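Local coordinates for putative iron binding protein (Bordetella pertussis Tohama I, PDB 1Y9U) that binds ferric iron through tyrosine side chains and probably serves as the periplasmic solute-binding protein of an iron uptake system, at residues 141-146 against 198-203. Sequence-based numbering, arbitrary orientation.
Sequences HPYNTA and AYYVGH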
loop_
_atom_site.group_PDB
_atom_site.type_symbol
_atom_site.label_atom_id
_atom_site.label_comp_id
_atom_site.label_asym_id
_atom_site.label_seq_id
_atom_site.Cartn_x
_atom_site.Cartn_y
_atom_site.Cartn_z
ATOM N N HIS A 141 12.120 5.497 -4.076
ATOM C CA HIS A 141 11.317 5.097 -2.944
ATOM C C HIS A 141 10.423 3.930 -3.344
ATOM O O HIS A 141 9.900 3.923 -4.446
ATOM C CB HIS A 141 10.458 6.239 -2.431
ATOM C CG HIS A 141 9.789 5.904 -1.136
ATOM N ND1 HIS A 141 8.592 5.224 -1.081
ATOM C CD2 HIS A 141 10.199 6.066 0.140
ATOM C CE1 HIS A 141 8.270 5.029 0.189
ATOM N NE2 HIS A 141 9.231 5.523 0.947
ATOM N N PRO A 142 10.240 2.925 -2.484
ATOM C CA PRO A 142 9.333 1.819 -2.801
ATOM C C PRO A 142 7.958 2.184 -3.357
ATOM O O PRO A 142 7.422 1.448 -4.179
ATOM C CB PRO A 142 9.226 1.078 -1.483
ATOM C CG PRO A 142 10.558 1.275 -0.870
ATOM C CD PRO A 142 10.961 2.682 -1.220
ATOM N N TYR A 143 7.365 3.298 -2.923
ATOM C CA TYR A 143 6.067 3.670 -3.473
ATOM C C TYR A 143 6.151 3.899 -4.973
ATOM O O TYR A 143 5.240 3.581 -5.732
ATOM C CB TYR A 143 5.570 4.956 -2.835
ATOM C CG TYR A 143 5.287 4.948 -1.357
ATOM C CD1 TYR A 143 5.190 6.155 -0.655
ATOM C CD2 TYR A 143 5.075 3.780 -0.659
ATOM C CE1 TYR A 143 4.904 6.175 0.691
ATOM C CE2 TYR A 143 4.795 3.792 0.687
ATOM C CZ TYR A 143 4.717 4.995 1.353
ATOM O OH TYR A 143 4.418 4.986 2.695
ATOM N N ASN A 144 7.250 4.520 -5.391
ATOM C CA ASN A 144 7.459 4.827 -6.792
ATOM C C ASN A 144 7.960 3.633 -7.582
ATOM O O ASN A 144 7.502 3.420 -8.701
ATOM C CB ASN A 144 8.389 6.023 -6.957
ATOM C CG ASN A 144 7.709 7.353 -6.652
ATOM O OD1 ASN A 144 6.500 7.495 -6.799
ATOM N ND2 ASN A 144 8.499 8.322 -6.185
ATOM N N THR A 145 8.881 2.835 -7.038
ATOM C CA THR A 145 9.350 1.684 -7.810
ATOM C C THR A 145 8.256 0.676 -8.045
ATOM O O THR A 145 8.244 0.034 -9.072
ATOM C CB THR A 145 10.559 0.987 -7.207
ATOM O OG1 THR A 145 10.230 0.498 -5.906
ATOM C CG2 THR A 145 11.744 1.938 -7.044
ATOM N N ALA A 146 7.311 0.555 -7.119
ATOM C CA ALA A 146 6.185 -0.337 -7.351
ATOM C C ALA A 146 5.316 0.144 -8.517
ATOM O O ALA A 146 4.837 -0.659 -9.307
ATOM C CB ALA A 146 5.350 -0.476 -6.096
ATOM N N ALA A 198 -2.892 7.901 -1.346
ATOM C CA ALA A 198 -4.173 8.459 -0.939
ATOM C C ALA A 198 -4.358 8.515 0.567
ATOM O O ALA A 198 -4.955 9.428 1.107
ATOM C CB ALA A 198 -5.274 7.630 -1.549
ATOM N N TYR A 199 -4.018 7.432 1.322
ATOM C CA TYR A 199 -4.083 7.457 2.908
ATOM C C TYR A 199 -3.445 8.722 3.557
ATOM O O TYR A 199 -3.899 9.214 4.617
ATOM C CB TYR A 199 -3.544 6.144 3.658
ATOM C CG TYR A 199 -2.020 5.839 3.509
ATOM C CD1 TYR A 199 -1.119 6.513 4.294
ATOM C CD2 TYR A 199 -1.522 4.898 2.636
ATOM C CE1 TYR A 199 0.227 6.288 4.209
ATOM C CE2 TYR A 199 -0.109 4.702 2.533
ATOM C CZ TYR A 199 0.697 5.382 3.346
ATOM O OH TYR A 199 2.037 5.119 3.170
ATOM N N TYR A 200 -2.400 9.269 2.964
ATOM C CA TYR A 200 -1.869 10.465 3.593
ATOM C C TYR A 200 -2.871 11.627 3.539
ATOM O O TYR A 200 -2.880 12.488 4.425
ATOM C CB TYR A 200 -0.584 10.939 2.967
ATOM C CG TYR A 200 0.572 9.991 3.156
ATOM C CD1 TYR A 200 1.157 9.333 2.070
ATOM C CD2 TYR A 200 1.098 9.745 4.413
ATOM C CE1 TYR A 200 2.215 8.480 2.241
ATOM C CE2 TYR A 200 2.164 8.901 4.583
ATOM C CZ TYR A 200 2.722 8.279 3.488
ATOM O OH TYR A 200 3.783 7.426 3.677
ATOM N N VAL A 201 -3.726 11.645 2.517
ATOM C CA VAL A 201 -4.774 12.649 2.398
ATOM C C VAL A 201 -5.859 12.344 3.443
ATOM O O VAL A 201 -6.438 13.268 4.010
ATOM C CB VAL A 201 -5.349 12.711 0.972
ATOM C CG1 VAL A 201 -6.389 13.839 0.869
ATOM C CG2 VAL A 201 -4.239 12.881 -0.044
ATOM N N GLY A 202 -6.127 11.065 3.724
ATOM C CA GLY A 202 -6.957 10.686 4.856
ATOM C C GLY A 202 -6.423 11.287 6.147
ATOM O O GLY A 202 -7.183 11.868 6.927
ATOM N N HIS A 203 -5.116 11.197 6.396
ATOM C CA HIS A 203 -4.514 11.797 7.581
ATOM C C HIS A 203 -4.652 13.304 7.576
ATOM O O HIS A 203 -5.090 13.886 8.557
ATOM C CB HIS A 203 -3.042 11.412 7.675
ATOM C CG HIS A 203 -2.816 9.996 8.115
ATOM N ND1 HIS A 203 -2.994 9.586 9.419
ATOM C CD2 HIS A 203 -2.448 8.896 7.424
ATOM C CE1 HIS A 203 -2.748 8.294 9.508
ATOM N NE2 HIS A 203 -2.417 7.850 8.314
#
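Y143 meets Y199 and Y200 through phenol oxygens, while the two helices stay well apart: the closest CA atoms, of Y143 and A198, are 11.6 Å from each other. Y143 OH and Y200 OH share a hydrogen bond of 2.7 Å, and either may be the donor. The oxygen of Y200 lies at the edge of the Y143 ring, near its plane. Y199 has two conformers; in one of them its OH approaches the Y143 ring obliquely. R105 adds a weak hydrogen bond to Y143 OH.

Apolar contact is slight. Y143 CE1 and Y200 CE1 are 3.9 Å apart. Within 198-203, in the same conformer, Y199 CE1 lies over the centre of one face of the Y200 ring. CG of Y200 lies anti to its carbonyl carbon (chi1 -66°), whereas CG of Y199 lies between N and the carbonyl carbon (chi1 66°); these different turns bring both phenols from adjacent residues to Y143.

H141 is the N-cap of helix 142-155. Y143 N donates to H141 ND1 over 2.9 Å, nearly straight at 170°. H141 CE1 also lies over one face of the Y143 ring.

No iron is bound to this chain in the model. All three tyrosines are ferric iron ligands of this protein. Their gathered oxygens mark the iron site, where tyrosinate coordination is characteristic of periplasmic ferric binding proteins.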